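Local coordinates for carboxylesterase (Ferroplasma acidiphilum, PDB 3WJ2), which probably hydrolyses carboxylic esters, as a tetrameric carboxylesterase of the alpha/beta-hydrolase fold from an acid-loving archaeon, at residues B[29-33]-B[117-121]; B[50-56]-B[67-72]; B[176-180]-B[304-308]; B[193-199]-B[250-256]. All blocks are in the same frame, centred on the assembly; numbering follows the deposited sequence.

Contact 1. Residues B[29-33]-B[117-121]; sequences PAMLR and LAPEH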
loop_
_atom_site.group_PDB
_atom_site.type_symbol
_atom_site.label_atom_id
_atom_site.label_comp_id
_atom_site.label_asym_id
_atom_site.label_seq_id
_atom_site.Cartn_x
_atom_site.Cartn_y
_atom_site.Cartn_z
ATOM N N PRO B 29 2.976 11.895 -33.843
ATOM C CA PRO B 29 2.345 12.829 -32.875
ATOM C C PRO B 29 1.284 13.757 -33.423
ATOM O O PRO B 29 0.267 13.964 -32.738
ATOM C CB PRO B 29 3.517 13.645 -32.321
ATOM C CG PRO B 29 4.744 13.004 -32.889
ATOM C CD PRO B 29 4.445 11.857 -33.746
ATOM N N ALA B 30 1.477 14.368 -34.591
ATOM C CA ALA B 30 0.445 15.298 -35.083
ATOM C C ALA B 30 -0.899 14.554 -35.364
ATOM O O ALA B 30 -1.992 15.079 -35.130
ATOM C CB ALA B 30 0.920 16.008 -36.363
ATOM N N MET B 31 -0.795 13.309 -35.829
ATOM C CA MET B 31 -2.057 12.534 -36.030
ATOM C C MET B 31 -2.734 12.185 -34.741
ATOM O O MET B 31 -3.945 12.288 -34.598
ATOM C CB MET B 31 -1.680 11.220 -36.753
ATOM C CG MET B 31 -1.184 11.499 -38.124
ATOM S SD MET B 31 -2.710 11.458 -39.122
ATOM C CE MET B 31 -2.774 9.663 -39.104
ATOM N N LEU B 32 -1.917 11.832 -33.728
ATOM C CA LEU B 32 -2.478 11.512 -32.429
ATOM C C LEU B 32 -3.146 12.720 -31.782
ATOM O O LEU B 32 -4.181 12.599 -31.187
ATOM C CB LEU B 32 -1.386 10.956 -31.520
ATOM C CG LEU B 32 -1.764 10.637 -30.098
ATOM C CD1 LEU B 32 -2.723 9.399 -30.081
ATOM C CD2 LEU B 32 -0.499 10.310 -29.394
ATOM N N ARG B 33 -2.542 13.882 -31.919
ATOM C CA ARG B 33 -3.096 15.123 -31.389
ATOM C C ARG B 33 -4.459 15.382 -32.009
ATOM O O ARG B 33 -5.404 15.691 -31.342
ATOM C CB ARG B 33 -2.138 16.266 -31.727
ATOM C CG ARG B 33 -2.643 17.704 -31.320
ATOM C CD ARG B 33 -1.696 18.778 -31.740
ATOM N NE ARG B 33 -0.423 18.590 -31.035
ATOM C CZ ARG B 33 0.759 18.463 -31.616
ATOM N NH1 ARG B 33 0.904 18.539 -32.978
ATOM N NH2 ARG B 33 1.865 18.243 -30.879
ATOM N N LEU B 117 3.437 22.955 -27.834
ATOM C CA LEU B 117 3.351 21.534 -27.623
ATOM C C LEU B 117 4.470 20.787 -28.343
ATOM O O LEU B 117 5.005 21.186 -29.365
ATOM C CB LEU B 117 1.970 20.985 -28.136
ATOM C CG LEU B 117 0.835 21.680 -27.433
ATOM C CD1 LEU B 117 -0.512 21.293 -28.241
ATOM C CD2 LEU B 117 0.771 21.223 -25.984
ATOM N N ALA B 118 4.799 19.622 -27.765
ATOM C CA ALA B 118 5.855 18.745 -28.259
ATOM C C ALA B 118 5.235 17.719 -29.206
ATOM O O ALA B 118 3.988 17.500 -29.185
ATOM C CB ALA B 118 6.420 17.984 -27.046
ATOM N N PRO B 119 6.079 17.147 -30.110
ATOM C CA PRO B 119 7.536 17.290 -30.233
ATOM C C PRO B 119 7.962 18.455 -31.096
ATOM O O PRO B 119 9.192 18.694 -31.188
ATOM C CB PRO B 119 7.951 15.959 -30.955
ATOM C CG PRO B 119 6.719 15.729 -31.831
ATOM C CD PRO B 119 5.535 16.106 -31.001
ATOM N N GLU B 120 6.986 19.189 -31.667
ATOM C CA GLU B 120 7.388 20.310 -32.483
ATOM C C GLU B 120 8.152 21.315 -31.647
ATOM O O GLU B 120 9.079 21.963 -32.140
ATOM C CB GLU B 120 6.202 20.945 -33.204
ATOM C CG GLU B 120 5.455 20.006 -34.170
ATOM C CD GLU B 120 4.318 19.168 -33.528
ATOM O OE1 GLU B 120 3.489 18.622 -34.299
ATOM O OE2 GLU B 120 4.218 19.093 -32.284
ATOM N N HIS B 121 7.767 21.411 -30.375
ATOM C CA HIS B 121 8.365 22.345 -29.445
ATOM C C HIS B 121 8.720 21.516 -28.188
ATOM O O HIS B 121 7.820 21.138 -27.401
ATOM C CB HIS B 121 7.449 23.512 -29.084
ATOM C CG HIS B 121 7.005 24.295 -30.262
ATOM N ND1 HIS B 121 7.770 25.285 -30.839
ATOM C CD2 HIS B 121 5.870 24.204 -30.982
ATOM C CE1 HIS B 121 7.121 25.742 -31.906
ATOM N NE2 HIS B 121 5.979 25.098 -32.018
#
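R33 reaches out to the turn at L117-E120, its guanidinium edge beside the carbonyl of A118 and NH2 3.9 Å from L117 CB. The turn belongs to an alpha/beta-hydrolase fold: it follows strand 109-113 and carries the LAPEH sequence found in hormone-sensitive-lipase-like esterases, with a cis peptide between A118 and P119. R33 sits one turn into helix 29-43 and forms a two-pronged salt bridge with E120, NH1 giving a hydrogen bond to OE1 and NH2 to OE2, both at 2.9 Å. Its NE is taken by the carbonyl of L88, and the backbone of F87 is hydrogen-bonded to that of A118; F87 and L88 belong to the loop just after the family's HGGG sequence, so the arginine ties helix 29-43 to two loops at once. Beside the ion pair, P29 and P119 pack together, and M216 of helix 207-217 touches both prolines. E120 bends to reach R33, its chi1 in m and chi2 in p. P29 CB and P119 CD come within 3.4 Å of each other.

Contact 2. Residues B[50-56]-B[67-72]; sequences IKEIKDY and ARMYDD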
loop_
_atom_site.group_PDB
_atom_site.type_symbol
_atom_site.label_atom_id
_atom_site.label_comp_id
_atom_site.label_asym_id
_atom_site.label_seq_id
_atom_site.Cartn_x
_atom_site.Cartn_y
_atom_site.Cartn_z
ATOM N N ILE B 50 -21.174 31.307 -18.572
ATOM C CA ILE B 50 -20.326 32.241 -17.890
ATOM C C ILE B 50 -20.584 33.689 -18.346
ATOM O O ILE B 50 -20.633 33.927 -19.546
ATOM C CB ILE B 50 -18.797 31.913 -18.184
ATOM C CG1 ILE B 50 -18.496 30.505 -17.619
ATOM C CG2 ILE B 50 -17.865 32.999 -17.574
ATOM C CD1 ILE B 50 -18.589 30.458 -16.123
ATOM N N LYS B 51 -20.671 34.609 -17.392
ATOM C CA LYS B 51 -20.966 36.046 -17.718
ATOM C C LYS B 51 -20.029 36.684 -18.742
ATOM O O LYS B 51 -20.459 37.280 -19.739
ATOM C CB LYS B 51 -20.913 36.880 -16.476
ATOM C CG LYS B 51 -22.050 36.612 -15.518
ATOM C CD LYS B 51 -22.085 37.690 -14.457
ATOM C CE LYS B 51 -23.197 37.334 -13.454
ATOM N NZ LYS B 51 -22.656 36.422 -12.382
ATOM N N GLU B 52 -18.722 36.560 -18.520
ATOM C CA GLU B 52 -17.781 37.138 -19.486
ATOM C C GLU B 52 -16.684 36.186 -19.907
ATOM O O GLU B 52 -16.037 35.565 -19.031
ATOM C CB GLU B 52 -17.235 38.504 -19.027
ATOM C CG GLU B 52 -16.393 38.702 -17.805
ATOM C CD GLU B 52 -15.391 39.920 -17.928
ATOM O OE1 GLU B 52 -14.354 39.962 -17.186
ATOM O OE2 GLU B 52 -15.643 40.832 -18.768
ATOM N N ILE B 53 -16.513 36.084 -21.211
ATOM C CA ILE B 53 -15.410 35.283 -21.771
ATOM C C ILE B 53 -14.676 36.147 -22.796
ATOM O O ILE B 53 -15.301 36.765 -23.689
ATOM C CB ILE B 53 -15.871 33.987 -22.386
ATOM C CG1 ILE B 53 -16.682 33.139 -21.351
ATOM C CG2 ILE B 53 -14.648 33.090 -22.988
ATOM C CD1 ILE B 53 -16.949 31.720 -21.765
ATOM N N LYS B 54 -13.350 36.193 -22.701
ATOM C CA LYS B 54 -12.594 37.023 -23.616
ATOM C C LYS B 54 -11.305 36.323 -24.014
ATOM O O LYS B 54 -10.578 35.812 -23.146
ATOM C CB LYS B 54 -12.290 38.344 -23.030
ATOM C CG LYS B 54 -11.622 39.230 -24.085
ATOM C CD LYS B 54 -11.275 40.625 -23.509
ATOM C CE LYS B 54 -10.859 41.598 -24.615
ATOM N NZ LYS B 54 -9.698 41.141 -25.430
ATOM N N ASP B 55 -11.005 36.396 -25.301
ATOM C CA ASP B 55 -9.772 35.842 -25.888
ATOM C C ASP B 55 -8.667 36.879 -25.975
ATOM O O ASP B 55 -8.918 38.082 -26.336
ATOM C CB ASP B 55 -10.108 35.335 -27.270
ATOM C CG ASP B 55 -10.746 33.963 -27.218
ATOM O OD1 ASP B 55 -10.631 33.426 -26.141
ATOM O OD2 ASP B 55 -11.283 33.456 -28.201
ATOM N N TYR B 56 -7.426 36.478 -25.611
ATOM C CA TYR B 56 -6.239 37.359 -25.621
ATOM C C TYR B 56 -5.098 36.744 -26.380
ATOM O O TYR B 56 -5.035 35.523 -26.554
ATOM C CB TYR B 56 -5.717 37.663 -24.218
ATOM C CG TYR B 56 -6.566 38.493 -23.387
ATOM C CD1 TYR B 56 -6.411 39.889 -23.383
ATOM C CD2 TYR B 56 -7.523 37.915 -22.553
ATOM C CE1 TYR B 56 -7.199 40.683 -22.590
ATOM C CE2 TYR B 56 -8.304 38.709 -21.723
ATOM C CZ TYR B 56 -8.144 40.090 -21.762
ATOM O OH TYR B 56 -8.921 40.897 -20.958
ATOM N N ALA B 67 -4.725 32.878 -25.192
ATOM C CA ALA B 67 -5.264 32.740 -23.801
ATOM C C ALA B 67 -6.730 33.057 -23.784
ATOM O O ALA B 67 -7.169 33.947 -24.555
ATOM C CB ALA B 67 -4.572 33.590 -22.856
ATOM N N ARG B 68 -7.510 32.301 -23.025
ATOM C CA ARG B 68 -8.938 32.631 -22.861
ATOM C C ARG B 68 -9.220 32.908 -21.417
ATOM O O ARG B 68 -8.956 32.032 -20.542
ATOM C CB ARG B 68 -9.832 31.538 -23.443
ATOM C CG ARG B 68 -11.303 31.808 -23.263
ATOM C CD ARG B 68 -12.155 30.845 -24.030
ATOM N NE ARG B 68 -11.981 30.996 -25.503
ATOM C CZ ARG B 68 -12.299 30.107 -26.455
ATOM N NH1 ARG B 68 -12.834 28.880 -26.179
ATOM N NH2 ARG B 68 -12.042 30.437 -27.741
ATOM N N MET B 69 -9.858 34.049 -21.133
ATOM C CA MET B 69 -10.208 34.466 -19.811
ATOM C C MET B 69 -11.711 34.242 -19.541
ATOM O O MET B 69 -12.559 34.525 -20.409
ATOM C CB MET B 69 -9.909 35.952 -19.666
ATOM C CG MET B 69 -10.064 36.481 -18.333
ATOM S SD MET B 69 -11.713 36.748 -17.690
ATOM C CE MET B 69 -12.687 37.814 -18.862
ATOM N N TYR B 70 -12.017 33.535 -18.459
ATOM C CA TYR B 70 -13.416 33.189 -18.072
ATOM C C TYR B 70 -13.674 33.871 -16.782
ATOM O O TYR B 70 -12.862 33.723 -15.806
ATOM C CB TYR B 70 -13.552 31.684 -17.817
ATOM C CG TYR B 70 -13.176 30.812 -18.966
ATOM C CD1 TYR B 70 -14.144 30.335 -19.861
ATOM C CD2 TYR B 70 -11.802 30.440 -19.211
ATOM C CE1 TYR B 70 -13.792 29.510 -20.880
ATOM C CE2 TYR B 70 -11.445 29.661 -20.216
ATOM C CZ TYR B 70 -12.434 29.137 -21.095
ATOM O OH TYR B 70 -12.106 28.285 -22.110
ATOM N N ASP B 71 -14.787 34.621 -16.642
ATOM C CA ASP B 71 -14.970 35.348 -15.403
ATOM C C ASP B 71 -16.478 35.424 -15.187
ATOM O O ASP B 71 -17.181 36.030 -16.018
ATOM C CB ASP B 71 -14.426 36.775 -15.554
ATOM C CG ASP B 71 -14.527 37.598 -14.297
ATOM O OD1 ASP B 71 -14.920 37.062 -13.233
ATOM O OD2 ASP B 71 -14.173 38.826 -14.392
ATOM N N ASP B 72 -16.954 34.687 -14.197
ATOM C CA ASP B 72 -18.410 34.693 -13.922
ATOM C C ASP B 72 -18.798 35.677 -12.849
ATOM O O ASP B 72 -19.938 35.620 -12.334
ATOM C CB ASP B 72 -18.810 33.295 -13.442
ATOM C CG ASP B 72 -20.311 32.967 -13.698
ATOM O OD1 ASP B 72 -20.876 33.354 -14.731
ATOM O OD2 ASP B 72 -20.900 32.259 -12.832
#
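M69, D72 and E52 lose the most surface in this antiparallel beta hairpin, whose strands 52-60 and 63-71 form one margin of the chain's sheet. M69 forms a hydrogen-bonded pair with K54: M69 N to K54 O is 2.8 Å and K54 N to M69 O 2.9 Å. Its side chain lies on the face it shares with E52 and Y56, with CE 3.2 Å from E52 OE1 and CB 3.8 Å from Y56 CE2 at the ring edge. D72 closes the open end, where its OD1 accepts from K51 N at 2.9 Å and its O from K51 NZ at 2.8 Å. On the face of I53 and Y70, D55 and R68 form a salt bridge (OD1 to NE 2.9 Å), which R68 extends to E93 and D96. E52 pairs with D71, bringing E52 OE1 to 3.0 Å from D71 OD2. K109 on strand 109-113 forms a salt bridge with D71, partly offsetting this close approach of two acids, whose repulsion should vary with pH.

Contact 3. Residues B[176-180]-B[304-308]; sequences MPAVQ and IPDYL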
loop_
_atom_site.group_PDB
_atom_site.type_symbol
_atom_site.label_atom_id
_atom_site.label_comp_id
_atom_site.label_asym_id
_atom_site.label_seq_id
_atom_site.Cartn_x
_atom_site.Cartn_y
_atom_site.Cartn_z
ATOM N N MET B 176 6.261 35.688 -7.032
ATOM C CA MET B 176 5.907 34.284 -7.015
ATOM C C MET B 176 4.339 34.273 -7.129
ATOM O O MET B 176 3.626 35.159 -6.638
ATOM C CB MET B 176 6.478 33.652 -5.653
ATOM C CG MET B 176 8.180 33.171 -5.641
ATOM S SD MET B 176 7.720 31.725 -4.645
ATOM C CE MET B 176 7.035 30.982 -6.129
ATOM N N PRO B 177 3.769 33.229 -7.790
ATOM C CA PRO B 177 2.302 33.082 -7.714
ATOM C C PRO B 177 1.747 32.944 -6.299
ATOM O O PRO B 177 2.489 32.497 -5.387
ATOM C CB PRO B 177 2.064 31.766 -8.467
ATOM C CG PRO B 177 3.275 31.601 -9.363
ATOM C CD PRO B 177 4.410 32.097 -8.500
ATOM N N ALA B 178 0.456 33.309 -6.106
ATOM C CA ALA B 178 -0.155 33.310 -4.804
ATOM C C ALA B 178 -0.442 31.882 -4.288
ATOM O O ALA B 178 -0.511 31.683 -3.103
ATOM C CB ALA B 178 -1.453 34.117 -4.858
ATOM N N VAL B 179 -0.650 30.956 -5.244
ATOM C CA VAL B 179 -1.011 29.577 -4.907
ATOM C C VAL B 179 -0.654 28.743 -6.136
ATOM O O VAL B 179 -0.598 29.332 -7.224
ATOM C CB VAL B 179 -2.462 29.474 -4.500
ATOM C CG1 VAL B 179 -3.464 29.903 -5.671
ATOM C CG2 VAL B 179 -2.721 27.962 -4.060
ATOM N N GLN B 180 -0.358 27.466 -5.898
ATOM C CA GLN B 180 -0.180 26.497 -6.973
ATOM C C GLN B 180 -1.195 25.440 -6.771
ATOM O O GLN B 180 -1.193 24.778 -5.758
ATOM C CB GLN B 180 1.299 25.991 -7.052
ATOM C CG GLN B 180 1.803 25.384 -5.708
ATOM C CD GLN B 180 3.217 24.899 -5.809
ATOM O OE1 GLN B 180 3.577 24.282 -6.777
ATOM N NE2 GLN B 180 4.047 25.183 -4.738
ATOM N N ILE B 304 -10.123 27.874 -3.656
ATOM C CA ILE B 304 -9.173 28.762 -4.373
ATOM C C ILE B 304 -9.290 30.286 -4.009
ATOM O O ILE B 304 -8.238 30.913 -3.748
ATOM C CB ILE B 304 -9.254 28.556 -5.856
ATOM C CG1 ILE B 304 -8.574 27.238 -6.280
ATOM C CG2 ILE B 304 -8.627 29.771 -6.630
ATOM C CD1 ILE B 304 -8.811 26.872 -7.753
ATOM N N PRO B 305 -10.513 30.827 -3.922
ATOM C CA PRO B 305 -10.611 32.249 -3.663
ATOM C C PRO B 305 -9.973 32.659 -2.352
ATOM O O PRO B 305 -9.475 33.822 -2.290
ATOM C CB PRO B 305 -12.147 32.545 -3.755
ATOM C CG PRO B 305 -12.796 31.281 -3.709
ATOM C CD PRO B 305 -11.837 30.208 -4.170
ATOM N N ASP B 306 -9.865 31.774 -1.356
ATOM C CA ASP B 306 -9.194 32.100 -0.064
ATOM C C ASP B 306 -7.707 32.442 -0.162
ATOM O O ASP B 306 -7.108 33.083 0.723
ATOM C CB ASP B 306 -9.423 30.977 0.965
ATOM C CG ASP B 306 -10.905 30.910 1.406
ATOM O OD1 ASP B 306 -11.807 31.133 0.578
ATOM O OD2 ASP B 306 -11.060 30.759 2.601
ATOM N N TYR B 307 -7.080 31.937 -1.232
ATOM C CA TYR B 307 -5.680 32.206 -1.468
ATOM C C TYR B 307 -5.410 33.522 -2.229
ATOM O O TYR B 307 -4.201 33.878 -2.385
ATOM C CB TYR B 307 -5.095 31.058 -2.268
ATOM C CG TYR B 307 -5.049 29.760 -1.536
ATOM C CD1 TYR B 307 -3.885 29.356 -0.826
ATOM C CD2 TYR B 307 -6.162 28.921 -1.521
ATOM C CE1 TYR B 307 -3.838 28.076 -0.162
ATOM C CE2 TYR B 307 -6.138 27.708 -0.818
ATOM C CZ TYR B 307 -4.987 27.287 -0.136
ATOM O OH TYR B 307 -5.041 26.069 0.455
ATOM N N LEU B 308 -6.443 34.199 -2.699
ATOM C CA LEU B 308 -6.259 35.287 -3.672
ATOM C C LEU B 308 -6.663 36.691 -3.114
ATOM O O LEU B 308 -6.789 36.769 -1.887
ATOM C CB LEU B 308 -7.047 34.988 -4.904
ATOM C CG LEU B 308 -6.588 33.677 -5.656
ATOM C CD1 LEU B 308 -7.420 33.455 -6.898
ATOM C CD2 LEU B 308 -5.083 33.720 -5.980
HETATM O O HOH W 1 -1.988 32.760 -1.084
#
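V179 adopts the p rotamer (chi1 62°), uncommon for valine, and this sets both methyls against the C-terminal residues. CG2 stands over the face of the Y307 ring in a CH-pi contact, 4.0 Å from the ring centroid and 23° off its normal, while CG1 lies 3.9 Å from Y307 CB and 4.2 Å from L308 CD2. Y307 has chi1 in m and chi2 at -94°, which offers the ring broadside to the valine. L308 is m,t, and although its CA-CB bond points sideways, this extension brings CD2 to 3.8 Å from A178 CB. A178 CB also rests 3.7 Å from Y307 O.

These contacts join the entrance to strand 180-183 with the tail that follows helix 291-303, in the alpha/beta-hydrolase core. Backbone bonds tie A178 to I150 and V179 to V152, while I79 of strand 78-82 touches V179 and L308. R149 holds L308 O, and D306 forms salt bridges to K298 and R302 of the second subunit. The backbones meet through one water, which donates to A178 O at 2.7 Å and to Y307 O at 2.8 Å. Cohesion therefore comes from methyl, ring and isobutyl packing, with the water satisfying two carbonyls that cannot bond to each other.

Contact 4. Residues B[193-199]-B[250-256]; sequences SRSFIEY and YDPLRDP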
loop_
_atom_site.group_PDB
_atom_site.type_symbol
_atom_site.label_atom_id
_atom_site.label_comp_id
_atom_site.label_asym_id
_atom_site.label_seq_id
_atom_site.Cartn_x
_atom_site.Cartn_y
_atom_site.Cartn_z
ATOM N N SER B 193 7.889 3.181 -9.562
ATOM C CA SER B 193 7.155 3.247 -8.279
ATOM C C SER B 193 5.982 2.228 -8.285
ATOM O O SER B 193 5.649 1.636 -9.279
ATOM C CB SER B 193 6.588 4.645 -8.004
ATOM O OG SER B 193 5.527 4.879 -8.989
ATOM N N ARG B 194 5.470 1.945 -7.109
ATOM C CA ARG B 194 4.419 0.944 -7.025
ATOM C C ARG B 194 3.135 1.435 -7.703
ATOM O O ARG B 194 2.541 0.670 -8.430
ATOM C CB ARG B 194 4.172 0.582 -5.576
ATOM C CG ARG B 194 3.066 -0.590 -5.475
ATOM C CD ARG B 194 2.763 -1.028 -3.990
ATOM N NE ARG B 194 1.754 -2.143 -4.080
ATOM C CZ ARG B 194 2.034 -3.425 -4.349
ATOM N NH1 ARG B 194 3.302 -3.821 -4.538
ATOM N NH2 ARG B 194 1.044 -4.346 -4.494
ATOM N N SER B 195 2.814 2.745 -7.556
ATOM C CA SER B 195 1.575 3.122 -8.294
ATOM C C SER B 195 1.845 2.988 -9.784
ATOM O O SER B 195 0.943 2.664 -10.590
ATOM C CB SER B 195 1.147 4.576 -7.969
ATOM O OG SER B 195 2.199 5.539 -8.292
ATOM N N PHE B 196 3.075 3.343 -10.237
ATOM C CA PHE B 196 3.351 3.202 -11.675
ATOM C C PHE B 196 3.159 1.787 -12.233
ATOM O O PHE B 196 2.453 1.600 -13.232
ATOM C CB PHE B 196 4.790 3.681 -12.027
ATOM C CG PHE B 196 5.146 3.370 -13.448
ATOM C CD1 PHE B 196 4.904 4.349 -14.439
ATOM C CD2 PHE B 196 5.721 2.138 -13.822
ATOM C CE1 PHE B 196 5.230 4.044 -15.839
ATOM C CE2 PHE B 196 6.015 1.856 -15.166
ATOM C CZ PHE B 196 5.765 2.830 -16.143
ATOM N N ILE B 197 3.738 0.812 -11.520
ATOM C CA ILE B 197 3.649 -0.536 -12.013
ATOM C C ILE B 197 2.271 -1.130 -11.793
ATOM O O ILE B 197 1.787 -1.874 -12.647
ATOM C CB ILE B 197 4.816 -1.397 -11.463
ATOM C CG1 ILE B 197 5.105 -2.570 -12.388
ATOM C CG2 ILE B 197 4.535 -1.843 -9.987
ATOM C CD1 ILE B 197 5.604 -2.106 -13.770
ATOM N N GLU B 198 1.632 -0.787 -10.702
ATOM C CA GLU B 198 0.315 -1.450 -10.491
ATOM C C GLU B 198 -0.753 -0.933 -11.395
ATOM O O GLU B 198 -1.733 -1.645 -11.741
ATOM C CB GLU B 198 -0.154 -1.270 -9.075
ATOM C CG GLU B 198 0.794 -1.957 -7.996
ATOM C CD GLU B 198 0.953 -3.442 -8.217
ATOM O OE1 GLU B 198 -0.080 -4.101 -7.934
ATOM O OE2 GLU B 198 1.933 -3.949 -8.825
ATOM N N TYR B 199 -0.631 0.358 -11.746
ATOM C CA TYR B 199 -1.740 1.013 -12.499
ATOM C C TYR B 199 -1.346 1.406 -13.922
ATOM O O TYR B 199 -2.049 2.209 -14.525
ATOM C CB TYR B 199 -2.301 2.194 -11.714
ATOM C CG TYR B 199 -2.671 1.842 -10.342
ATOM C CD1 TYR B 199 -3.520 0.730 -10.074
ATOM C CD2 TYR B 199 -2.148 2.543 -9.248
ATOM C CE1 TYR B 199 -3.774 0.377 -8.787
ATOM C CE2 TYR B 199 -2.455 2.223 -8.007
ATOM C CZ TYR B 199 -3.289 1.129 -7.752
ATOM O OH TYR B 199 -3.532 0.775 -6.472
ATOM N N TYR B 250 -6.140 5.455 -8.385
ATOM C CA TYR B 250 -5.722 4.419 -9.356
ATOM C C TYR B 250 -5.051 5.038 -10.554
ATOM O O TYR B 250 -5.636 5.178 -11.609
ATOM C CB TYR B 250 -7.034 3.717 -9.767
ATOM C CG TYR B 250 -7.636 2.861 -8.631
ATOM C CD1 TYR B 250 -6.932 1.788 -8.128
ATOM C CD2 TYR B 250 -8.864 3.155 -8.125
ATOM C CE1 TYR B 250 -7.509 1.021 -7.053
ATOM C CE2 TYR B 250 -9.486 2.384 -7.158
ATOM C CZ TYR B 250 -8.766 1.322 -6.631
ATOM O OH TYR B 250 -9.363 0.518 -5.677
ATOM N N ASP B 251 -3.883 5.559 -10.327
ATOM C CA ASP B 251 -3.236 6.409 -11.392
ATOM C C ASP B 251 -1.747 6.136 -11.248
ATOM O O ASP B 251 -1.169 6.221 -10.140
ATOM C CB ASP B 251 -3.561 7.894 -11.064
ATOM C CG ASP B 251 -2.815 8.896 -11.938
ATOM O OD1 ASP B 251 -1.946 8.631 -12.722
ATOM O OD2 ASP B 251 -3.267 10.070 -11.782
ATOM N N PRO B 252 -1.067 5.768 -12.335
ATOM C CA PRO B 252 0.404 5.522 -12.232
ATOM C C PRO B 252 1.217 6.702 -11.665
ATOM O O PRO B 252 2.280 6.522 -11.064
ATOM C CB PRO B 252 0.845 5.130 -13.625
ATOM C CG PRO B 252 -0.325 5.587 -14.545
ATOM C CD PRO B 252 -1.557 5.692 -13.738
ATOM N N LEU B 253 0.730 7.951 -11.870
ATOM C CA LEU B 253 1.444 9.142 -11.424
ATOM C C LEU B 253 1.287 9.474 -9.944
ATOM O O LEU B 253 1.833 10.448 -9.454
ATOM C CB LEU B 253 0.919 10.391 -12.196
ATOM C CG LEU B 253 1.235 10.275 -13.648
ATOM C CD1 LEU B 253 0.977 11.695 -14.336
ATOM C CD2 LEU B 253 2.538 9.724 -14.062
ATOM N N ARG B 254 0.462 8.723 -9.185
ATOM C CA ARG B 254 0.048 9.082 -7.856
ATOM C C ARG B 254 1.216 9.129 -6.841
ATOM O O ARG B 254 1.296 10.063 -6.053
ATOM C CB ARG B 254 -0.970 8.013 -7.375
ATOM C CG ARG B 254 -1.494 8.202 -5.926
ATOM C CD ARG B 254 -2.193 6.904 -5.458
ATOM N NE ARG B 254 -1.139 5.973 -5.093
ATOM C CZ ARG B 254 -1.428 4.712 -4.730
ATOM N NH1 ARG B 254 -2.664 4.215 -4.891
ATOM N NH2 ARG B 254 -0.436 3.909 -4.350
ATOM N N ASP B 255 2.013 8.068 -6.790
ATOM C CA ASP B 255 2.989 8.040 -5.624
ATOM C C ASP B 255 3.989 9.251 -5.622
ATOM O O ASP B 255 4.144 9.898 -4.570
ATOM C CB ASP B 255 3.750 6.735 -5.541
ATOM C CG ASP B 255 2.848 5.546 -5.009
ATOM O OD1 ASP B 255 1.757 5.799 -4.489
ATOM O OD2 ASP B 255 3.310 4.396 -5.127
ATOM N N PRO B 256 4.577 9.596 -6.789
ATOM C CA PRO B 256 5.435 10.801 -6.745
ATOM C C PRO B 256 4.711 12.079 -6.330
ATOM O O PRO B 256 5.313 12.965 -5.689
ATOM C CB PRO B 256 6.001 10.891 -8.204
ATOM C CG PRO B 256 5.924 9.432 -8.751
ATOM C CD PRO B 256 4.579 8.971 -8.125
HETATM O O HOH W 2 5.896 3.579 -4.724
HETATM O O HOH W 3 -2.370 1.458 -3.920
#
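S195 and D255 form a reciprocal pair: D255 N donates to S195 OG at 2.9 Å, and S195 N to D255 OD2 at 3.0 Å. S195 OG also donates to P252 O (2.9 Å), so one hydroxyl serves the turn from D251 to R254 and the helix start after it. D255 OD1 forms a salt bridge with R254 NH2 at 2.9 Å, and a water joins D255 OD2 to R194 N. R254 NH1 also donates to the carbonyl of E249. Farther out, the Y250 edge meets the Y199 face in an offset edge-to-face pair (ring planes at 89°, centroids 5.5 Å apart); Y250 CA sits over that face too. Y199 CE2 lies over the guanidinium face of R254, and P252 fills the space between F196 and Y199. D251 bonds L253 N through OD1 and touches H281, consistent with the catalytic aspartate position of related esterases. The contact joins helix 194-198 to the turn linking strand 243-248 with helix 254-266, flanked by I210 of helix 207-217 and M279 of strand 271-280.

How the contacts relate
The four contacts lie apart around one alpha/beta-hydrolase chain, and none touches another. Contact 2 borders one end of the sheet and contact 4 lies toward the other, on opposite sides of the chain's centre with their own centres 36 Å apart. Contacts 1 and 3 are likewise on opposite sides, 32 Å between centres. Contacts 2 and 3 are the closest pair by centres, at 19 Å. Contact 4 bears on the probable active site: it holds D251, and L253 lies near, without touching, the putative nucleophile elbow between strand 150-155 and helix 157-172. Helix 207-217 touches both contacts 1 and 4, whose centres are 25 Å apart. Contacts 3 and 4 also reach neighbouring subunits.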